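Local coordinates for protein sugar phosphate isomerase/epimerase (PDB 3L23) that is a TIM-barrel protein that binds magnesium and probably acts as an isomerase or epimerase on sugar phosphates, at residues V274-M279 with K290-Y295; K74-H79 with I269-V274. All coordinates share one frame; numbering follows the deposited sequence. Where two conformers were deposited one is given.

Interaction 1 (V274-M279 with K290-Y295); sequences VELEQM and KDCADY. With MG (magnesium ion), chain B.
Val274 and Leu276 reach the same helix residue, Cys292, each through one methyl. The CG1 methyl of Val274 rests on CB of Cys292 at 4.0 Å, and Leu276 brings CD1 to 4.1 Å from SG of Cys292, a touch of methyl on sulfur. The two atoms of the cysteine side chain are thus shared out: CB meets the valine, SG the leucine. Its SG stands beside the backbone N, anti to the carbonyl carbon (chi1 -68°), which turns the sulfur to the leucine. All three residues are buried, and the seam is held by van der Waals contact alone.

Between the two apolar residues, Glu275 points the other way, its chain stretched out to the magnesium ion. OE1 of Glu275 binds the magnesium at 2.0 Å, whereas OE2 stays 3.4 Å away and instead accepts a hydrogen bond of 2.7 Å from a water that is itself a metal ligand. One oxygen on the metal and the other on its water fix the turn of the carboxylate. His165, Asp216 and His242 complete the protein part of the site.

Farther out, Val289 and Leu296 of helix 285-298 extend the apolar surface beneath Leu276 and Val274, and Ser21 OG is hydrogen-bonded to the backbone N of Leu276. On the helix itself, Lys290 bridges to Asp294 one turn on. Strand 272-274 packs against the helix that follows it, while its C-terminal end presents a metal ligand: the arrangement of the xylose isomerase-like TIM barrel.

Interaction 2 (K74-H79 with I269-V274); sequences KIISSH and IKDYFV. With EDO (1,2-ethanediol), chain F.
Phe273 and Ile76 meet because of their first torsions. The phenylalanine has CG beside its backbone N (chi1 -57°), which sends the ring across the barrel interior toward strand 74-79; Ile76, at chi1 -59°, holds CG2 anti to its own N and turns this methyl to the ring. CG2 of Ile76 comes to 3.9 Å from CZ of Phe273 at the ring edge, and CB of the isoleucine lies in the ring plane, just beyond the same carbon. Ser77 approaches that corner obliquely, its CB 3.8 Å from CZ of Phe273, while its hydroxyl is taken by Glu47. On the same methyl, OD1 of Asp271 passes 4.1 Å from CG2 of Ile76; this is mere proximity, for the buried carboxylate is spoken for by Lys45 on OD1 and the Tyr124 hydroxyl on OD2.

On Tyr272 sits a molecule of 1,2-ethanediol, probably from the crystallisation liquor. Its O1 accepts from N of Tyr272 at 3.0 Å (N-H...O angle 160°) and donates to O of Tyr272 at 2.8 Å, so one hydroxyl takes both backbone groups of a single residue. C1 of the diol lies 3.7 Å above the plane of the Tyr272 ring, shifted toward its rim. An alanine at Tyr272 could keep both backbone bonds but would probably leave the diol carbons without the ring face they lie on and open a gap beside Phe261 and Leu296.

Strand 74-79 runs parallel between strands 45-52 and 124-127; strand 272-274 pairs with 238-243, and Val274 is also backbone-bonded to Gly16 and Gln18. The contact spans the barrel interior, with the Phe273 side chain about 4 Å at nearest approach from that of His242, a magnesium ligand, and the Tyr272 ring on the outer side against helices 257-267 and 285-298.

From the N terminus, strand 74-79 comes first and waits through most of the barrel: interaction 2 closes only when the chain, 190 residues on, reaches 269-274. That long excursion takes in the strands from 124-127 to 238-243 with their helices. Interaction 1 then opens on Val274, the residue the two share, and closes a short loop of ten intervening residues onto helix 285-298. The contacts thus follow in series, neither nested nor crossed, with centres about 15 Å apart. Strand 272-274 is their common member: interaction 2 ties it through the barrel interior to strand 74-79, interaction 1 ties its end to the helix outside.

Interaction 1 (V274-M279 with K290-Y295)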
ATOM      1  N   VAL A 274      -6.096  -6.832  -3.570  1.00 30.55           N
ATOM      2  CA  VAL A 274      -5.733  -8.118  -2.979  1.00 30.83           C
ATOM      3  C   VAL A 274      -4.251  -8.207  -2.731  1.00 30.73           C
ATOM      4  O   VAL A 274      -3.431  -7.846  -3.586  1.00 30.59           O
ATOM      5  CB  VAL A 274      -6.167  -9.318  -3.921  1.00 30.54           C
ATOM      6  CG1 VAL A 274      -5.475 -10.628  -3.512  1.00 29.93           C
ATOM      7  CG2 VAL A 274      -7.689  -9.410  -3.954  1.00 31.63           C
ATOM      8  N   GLU A 275      -3.888  -8.726  -1.560  1.00 31.06           N
ATOM      9  CA  GLU A 275      -2.508  -9.000  -1.251  1.00 31.99           C
ATOM     10  C   GLU A 275      -2.342 -10.389  -0.670  1.00 31.48           C
ATOM     11  O   GLU A 275      -3.197 -10.855   0.106  1.00 31.26           O
ATOM     12  CB  GLU A 275      -1.980  -7.961  -0.275  1.00 32.32           C
ATOM     13  CG  GLU A 275      -0.528  -8.219   0.039  1.00 34.87           C
ATOM     14  CD  GLU A 275       0.115  -7.103   0.808  1.00 41.71           C
ATOM     15  OE1 GLU A 275      -0.570  -6.373   1.517  1.00 35.74           O
ATOM     16  OE2 GLU A 275       1.346  -6.972   0.717  1.00 49.54           O
ATOM     17  N   LEU A 276      -1.259 -11.065  -1.064  1.00 31.69           N
ATOM     18  CA  LEU A 276      -0.947 -12.409  -0.581  1.00 30.74           C
ATOM     19  C   LEU A 276       0.545 -12.489  -0.292  1.00 31.46           C
ATOM     20  O   LEU A 276       1.347 -12.227  -1.179  1.00 31.68           O
ATOM     21  CB  LEU A 276      -1.352 -13.447  -1.644  1.00 31.83           C
ATOM     22  CG  LEU A 276      -1.135 -14.899  -1.314  1.00 32.22           C
ATOM     23  CD1 LEU A 276      -2.102 -15.289  -0.200  1.00 31.10           C
ATOM     24  CD2 LEU A 276      -1.229 -15.787  -2.567  1.00 29.89           C
ATOM     25  N   GLU A 277       0.936 -12.819   0.930  0.70 32.14           N
ATOM     26  CA  GLU A 277       2.364 -12.971   1.203  0.70 34.34           C
ATOM     27  C   GLU A 277       2.798 -14.387   0.819  0.70 32.72           C
ATOM     28  O   GLU A 277       2.005 -15.147   0.256  0.70 31.39           O
ATOM     29  CB  GLU A 277       2.762 -12.473   2.629  0.70 35.80           C
ATOM     30  CG  GLU A 277       2.319 -13.190   3.848  0.70 39.16           C
ATOM     31  CD  GLU A 277       2.669 -12.321   5.077  0.70 38.06           C
ATOM     32  OE1 GLU A 277       3.875 -12.097   5.334  0.70 43.55           O
ATOM     33  OE2 GLU A 277       1.741 -11.805   5.726  0.70 38.38           O
ATOM     34  N   GLN A 278       4.069 -14.718   1.022  1.00 31.76           N
ATOM     35  CA  GLN A 278       4.602 -15.999   0.636  1.00 32.84           C
ATOM     36  C   GLN A 278       3.749 -17.150   1.143  1.00 31.65           C
ATOM     37  O   GLN A 278       3.427 -17.226   2.323  1.00 31.22           O
ATOM     38  CB  GLN A 278       6.012 -16.131   1.195  1.00 32.99           C
ATOM     39  CG  GLN A 278       6.611 -17.482   1.048  1.00 35.95           C
ATOM     40  CD  GLN A 278       6.767 -17.910  -0.376  1.00 39.77           C
ATOM     41  OE1 GLN A 278       7.290 -17.154  -1.201  1.00 43.21           O
ATOM     42  NE2 GLN A 278       6.358 -19.157  -0.681  1.00 40.36           N
HETATM   43  N   MSE A 279       3.346 -18.023   0.237  1.00 31.57           N
HETATM   44  CA  MSE A 279       2.539 -19.176   0.639  1.00 31.58           C
HETATM   45  C   MSE A 279       3.310 -20.038   1.638  1.00 31.96           C
HETATM   46  O   MSE A 279       4.487 -20.343   1.433  1.00 32.85           O
HETATM   47  CB  MSE A 279       2.087 -19.963  -0.590  1.00 31.77           C
HETATM   48  CG  MSE A 279       1.031 -19.251  -1.439  1.00 30.88           C
HETATM   49 SE   MSE A 279      -0.675 -19.031  -0.609  0.75 31.69          SE
HETATM   50  CE  MSE A 279      -1.358 -20.823  -0.950  1.00 28.23           C
ATOM     51  N   LYS A 290      -5.101 -16.994  -7.364  1.00 31.04           N
ATOM     52  CA  LYS A 290      -6.340 -17.505  -7.959  1.00 31.31           C
ATOM     53  C   LYS A 290      -7.404 -17.786  -6.918  1.00 31.23           C
ATOM     54  O   LYS A 290      -8.552 -17.348  -7.058  1.00 31.24           O
ATOM     55  CB  LYS A 290      -6.033 -18.785  -8.726  1.00 31.77           C
ATOM     56  CG  LYS A 290      -7.242 -19.530  -9.350  1.00 34.66           C
ATOM     57  CD  LYS A 290      -7.890 -18.717 -10.468  1.00 39.56           C
ATOM     58  CE  LYS A 290      -8.772 -19.567 -11.438  1.00 37.38           C
ATOM     59  NZ  LYS A 290      -9.909 -20.284 -10.700  1.00 41.13           N
ATOM     60  N   ASP A 291      -7.010 -18.474  -5.857  1.00 30.41           N
ATOM     61  CA  ASP A 291      -7.929 -18.851  -4.806  1.00 30.59           C
ATOM     62  C   ASP A 291      -8.514 -17.603  -4.114  1.00 30.86           C
ATOM     63  O   ASP A 291      -9.700 -17.582  -3.739  1.00 30.82           O
ATOM     64  CB  ASP A 291      -7.246 -19.754  -3.782  1.00 30.41           C
ATOM     65  CG  ASP A 291      -7.012 -21.175  -4.282  1.00 33.21           C
ATOM     66  OD1 ASP A 291      -7.536 -21.585  -5.358  1.00 32.88           O
ATOM     67  OD2 ASP A 291      -6.332 -21.927  -3.559  1.00 33.41           O
ATOM     68  N   CYS A 292      -7.678 -16.580  -3.929  1.00 31.36           N
ATOM     69  CA  CYS A 292      -8.160 -15.294  -3.382  1.00 31.18           C
ATOM     70  C   CYS A 292      -9.233 -14.633  -4.287  1.00 31.29           C
ATOM     71  O   CYS A 292     -10.246 -14.135  -3.807  1.00 30.67           O
ATOM     72  CB  CYS A 292      -7.021 -14.328  -3.123  1.00 32.26           C
ATOM     73  SG  CYS A 292      -5.916 -14.869  -1.764  1.00 31.89           S
ATOM     74  N   ALA A 293      -9.004 -14.615  -5.602  1.00 30.92           N
ATOM     75  CA  ALA A 293      -9.974 -14.078  -6.545  1.00 30.57           C
ATOM     76  C   ALA A 293     -11.258 -14.869  -6.461  1.00 30.30           C
ATOM     77  O   ALA A 293     -12.333 -14.290  -6.432  1.00 31.19           O
ATOM     78  CB  ALA A 293      -9.419 -14.134  -8.007  1.00 30.66           C
ATOM     79  N   ASP A 294     -11.151 -16.195  -6.409  1.00 30.90           N
ATOM     80  CA  ASP A 294     -12.311 -17.066  -6.410  1.00 30.94           C
ATOM     81  C   ASP A 294     -13.139 -16.831  -5.154  1.00 30.71           C
ATOM     82  O   ASP A 294     -14.351 -16.821  -5.212  1.00 29.84           O
ATOM     83  CB  ASP A 294     -11.902 -18.542  -6.506  1.00 31.35           C
ATOM     84  CG  ASP A 294     -11.369 -18.942  -7.888  1.00 34.20           C
ATOM     85  OD1 ASP A 294     -11.630 -18.194  -8.839  1.00 34.92           O
ATOM     86  OD2 ASP A 294     -10.708 -20.031  -8.002  1.00 36.95           O
ATOM     87  N   TYR A 295     -12.490 -16.590  -4.021  1.00 29.81           N
ATOM     88  CA  TYR A 295     -13.197 -16.261  -2.796  1.00 29.44           C
ATOM     89  C   TYR A 295     -14.047 -15.023  -3.003  1.00 29.77           C
ATOM     90  O   TYR A 295     -15.226 -15.009  -2.660  1.00 29.61           O
ATOM     91  CB  TYR A 295     -12.187 -16.065  -1.654  1.00 30.28           C
ATOM     92  CG  TYR A 295     -12.798 -15.611  -0.363  1.00 30.18           C
ATOM     93  CD1 TYR A 295     -13.024 -14.269  -0.111  1.00 28.94           C
ATOM     94  CD2 TYR A 295     -13.132 -16.521   0.621  1.00 30.90           C
ATOM     95  CE1 TYR A 295     -13.617 -13.844   1.051  1.00 29.77           C
ATOM     96  CE2 TYR A 295     -13.683 -16.086   1.830  1.00 29.06           C
ATOM     97  CZ  TYR A 295     -13.910 -14.737   2.029  1.00 29.06           C
ATOM     98  OH  TYR A 295     -14.477 -14.265   3.199  1.00 32.88           O
TER
HETATM   99 MG    MG B   1      -0.434  -4.599   2.408  1.00 16.51          MG
HETATM  100  O   HOH W   1       1.437  -4.278   0.997  1.00 21.55           O
HETATM  101  O   HOH W   2       1.148  -5.330   3.631  1.00 20.44           O

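Interaction 2 (K74-H79 with I269-V274)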
ATOM      1  N   LYS A  74      -5.593  -2.351 -15.765  1.00 32.05           N
ATOM      2  CA  LYS A  74      -5.294  -0.923 -15.610  1.00 31.91           C
ATOM      3  C   LYS A  74      -4.458  -0.698 -14.385  1.00 32.01           C
ATOM      4  O   LYS A  74      -4.773  -1.231 -13.326  1.00 31.65           O
ATOM      5  CB  LYS A  74      -6.565  -0.103 -15.472  1.00 32.09           C
ATOM      6  CG  LYS A  74      -6.346   1.387 -15.684  1.00 34.55           C
ATOM      7  N   ILE A  75      -3.413   0.114 -14.530  1.00 32.20           N
ATOM      8  CA  ILE A  75      -2.576   0.501 -13.404  1.00 32.48           C
ATOM      9  C   ILE A  75      -3.232   1.675 -12.686  1.00 32.63           C
ATOM     10  O   ILE A  75      -3.416   2.750 -13.271  1.00 32.28           O
ATOM     11  CB  ILE A  75      -1.137   0.871 -13.857  1.00 33.13           C
ATOM     12  CG1 ILE A  75      -0.458  -0.324 -14.563  1.00 34.50           C
ATOM     13  CG2 ILE A  75      -0.310   1.379 -12.681  1.00 32.54           C
ATOM     14  CD1 ILE A  75       0.857   0.091 -15.235  1.00 34.62           C
ATOM     15  N   ILE A  76      -3.608   1.440 -11.428  1.00 32.32           N
ATOM     16  CA  ILE A  76      -4.335   2.393 -10.588  1.00 32.95           C
ATOM     17  C   ILE A  76      -3.471   2.981  -9.484  1.00 32.02           C
ATOM     18  O   ILE A  76      -3.654   4.129  -9.083  1.00 31.81           O
ATOM     19  CB  ILE A  76      -5.529   1.669  -9.894  1.00 33.80           C
ATOM     20  CG1 ILE A  76      -6.472   1.070 -10.938  1.00 35.59           C
ATOM     21  CG2 ILE A  76      -6.313   2.585  -8.899  1.00 33.69           C
ATOM     22  CD1 ILE A  76      -7.003   2.059 -11.960  1.00 36.69           C
ATOM     23  N   SER A  77      -2.528   2.193  -8.976  1.00 32.07           N
ATOM     24  CA  SER A  77      -1.771   2.587  -7.819  1.00 31.37           C
ATOM     25  C   SER A  77      -0.368   2.015  -7.871  1.00 30.51           C
ATOM     26  O   SER A  77      -0.058   1.128  -8.669  1.00 30.83           O
ATOM     27  CB  SER A  77      -2.512   2.107  -6.561  1.00 31.45           C
ATOM     28  OG  SER A  77      -1.882   2.498  -5.371  1.00 31.83           O
ATOM     29  N   SER A  78       0.493   2.568  -7.041  1.00 30.48           N
ATOM     30  CA  SER A  78       1.883   2.116  -6.950  1.00 30.48           C
ATOM     31  C   SER A  78       2.459   2.341  -5.555  1.00 31.02           C
ATOM     32  O   SER A  78       2.267   3.406  -4.982  1.00 31.90           O
ATOM     33  CB  SER A  78       2.747   2.840  -7.994  1.00 30.19           C
ATOM     34  OG  SER A  78       4.111   2.438  -7.994  1.00 30.86           O
ATOM     35  N   HIS A  79       3.201   1.333  -5.072  1.00 29.66           N
ATOM     36  CA  HIS A  79       3.933   1.344  -3.819  1.00 29.74           C
ATOM     37  C   HIS A  79       5.366   1.697  -4.055  1.00 30.30           C
ATOM     38  O   HIS A  79       6.067   1.019  -4.773  1.00 30.18           O
ATOM     39  CB  HIS A  79       3.913  -0.018  -3.131  1.00 29.75           C
ATOM     40  CG  HIS A  79       2.723  -0.230  -2.281  1.00 29.51           C
ATOM     41  ND1 HIS A  79       2.683  -1.181  -1.284  1.00 31.60           N
ATOM     42  CD2 HIS A  79       1.531   0.399  -2.256  1.00 30.62           C
ATOM     43  CE1 HIS A  79       1.508  -1.126  -0.687  1.00 29.77           C
ATOM     44  NE2 HIS A  79       0.788  -0.183  -1.259  1.00 32.03           N
ATOM     45  N   ILE A 269     -15.672   3.707  -0.134  1.00 34.87           N
ATOM     46  CA  ILE A 269     -14.315   3.393  -0.591  1.00 35.43           C
ATOM     47  C   ILE A 269     -14.436   2.701  -1.972  1.00 36.11           C
ATOM     48  O   ILE A 269     -15.102   1.704  -2.112  1.00 37.70           O
ATOM     49  CB  ILE A 269     -13.549   2.555   0.442  1.00 35.27           C
ATOM     50  CG1 ILE A 269     -13.242   3.399   1.685  1.00 34.78           C
ATOM     51  CG2 ILE A 269     -12.251   2.032  -0.168  1.00 33.17           C
ATOM     52  CD1 ILE A 269     -12.688   2.617   2.848  1.00 33.78           C
ATOM     53  N   LYS A 270     -13.777   3.268  -2.971  1.00 38.11           N
ATOM     54  CA  LYS A 270     -13.879   2.847  -4.372  1.00 38.31           C
ATOM     55  C   LYS A 270     -12.709   2.000  -4.882  1.00 38.78           C
ATOM     56  O   LYS A 270     -12.702   1.628  -6.050  1.00 41.03           O
ATOM     57  CB  LYS A 270     -13.905   4.087  -5.253  1.00 39.61           C
ATOM     58  N   ASP A 271     -11.691   1.758  -4.080  1.00 35.64           N
ATOM     59  CA  ASP A 271     -10.577   0.973  -4.563  1.00 35.27           C
ATOM     60  C   ASP A 271     -10.032   0.068  -3.480  1.00 34.23           C
ATOM     61  O   ASP A 271      -9.844   0.494  -2.358  1.00 34.21           O
ATOM     62  CB  ASP A 271      -9.471   1.920  -5.060  1.00 36.79           C
ATOM     63  CG  ASP A 271      -9.885   2.662  -6.329  1.00 36.96           C
ATOM     64  OD1 ASP A 271     -10.102   1.964  -7.352  1.00 41.85           O
ATOM     65  OD2 ASP A 271      -9.991   3.900  -6.276  1.00 37.09           O
ATOM     66  N   TYR A 272      -9.795  -1.191  -3.843  1.00 33.70           N
ATOM     67  CA  TYR A 272      -9.086  -2.101  -3.001  1.00 31.75           C
ATOM     68  C   TYR A 272      -8.177  -2.981  -3.835  1.00 32.89           C
ATOM     69  O   TYR A 272      -8.390  -3.166  -5.049  1.00 31.96           O
ATOM     70  CB  TYR A 272     -10.019  -2.960  -2.127  1.00 31.65           C
ATOM     71  CG  TYR A 272     -10.791  -4.018  -2.880  1.00 30.83           C
ATOM     72  CD1 TYR A 272     -10.260  -5.274  -3.145  1.00 31.21           C
ATOM     73  CD2 TYR A 272     -12.074  -3.777  -3.313  1.00 32.11           C
ATOM     74  CE1 TYR A 272     -10.975  -6.246  -3.818  1.00 31.83           C
ATOM     75  CE2 TYR A 272     -12.778  -4.751  -4.003  1.00 31.02           C
ATOM     76  CZ  TYR A 272     -12.222  -5.991  -4.227  1.00 31.25           C
ATOM     77  OH  TYR A 272     -12.922  -6.979  -4.918  1.00 33.23           O
ATOM     78  N   PHE A 273      -7.154  -3.500  -3.166  1.00 32.33           N
ATOM     79  CA  PHE A 273      -6.194  -4.445  -3.755  1.00 32.04           C
ATOM     80  C   PHE A 273      -6.009  -5.691  -2.899  1.00 31.75           C
ATOM     81  O   PHE A 273      -5.807  -5.622  -1.677  1.00 30.69           O
ATOM     82  CB  PHE A 273      -4.855  -3.773  -3.976  1.00 31.70           C
ATOM     83  CG  PHE A 273      -4.965  -2.564  -4.834  1.00 32.63           C
ATOM     84  CD1 PHE A 273      -5.105  -2.702  -6.196  1.00 32.71           C
ATOM     85  CD2 PHE A 273      -5.120  -1.308  -4.274  1.00 32.63           C
ATOM     86  CE1 PHE A 273      -5.292  -1.586  -7.006  1.00 30.24           C
ATOM     87  CE2 PHE A 273      -5.276  -0.190  -5.054  1.00 33.51           C
ATOM     88  CZ  PHE A 273      -5.395  -0.325  -6.444  1.00 30.38           C
ATOM     89  N   VAL A 274      -6.096  -6.832  -3.570  1.00 30.55           N
ATOM     90  CA  VAL A 274      -5.733  -8.118  -2.979  1.00 30.83           C
ATOM     91  C   VAL A 274      -4.251  -8.207  -2.731  1.00 30.73           C
ATOM     92  O   VAL A 274      -3.431  -7.846  -3.586  1.00 30.59           O
ATOM     93  CB  VAL A 274      -6.167  -9.318  -3.921  1.00 30.54           C
ATOM     94  CG1 VAL A 274      -5.475 -10.628  -3.512  1.00 29.93           C
ATOM     95  CG2 VAL A 274      -7.689  -9.410  -3.954  1.00 31.63           C
TER
HETATM   96  C1  EDO F   5     -11.029  -2.989  -6.819  1.00 28.67           C
HETATM   97  O1  EDO F   5     -10.200  -1.813  -6.710  1.00 28.91           O
HETATM   98  C2  EDO F   5     -12.492  -2.624  -6.638  1.00 31.53           C
HETATM   99  O2  EDO F   5     -12.852  -1.776  -7.715  1.00 33.26           O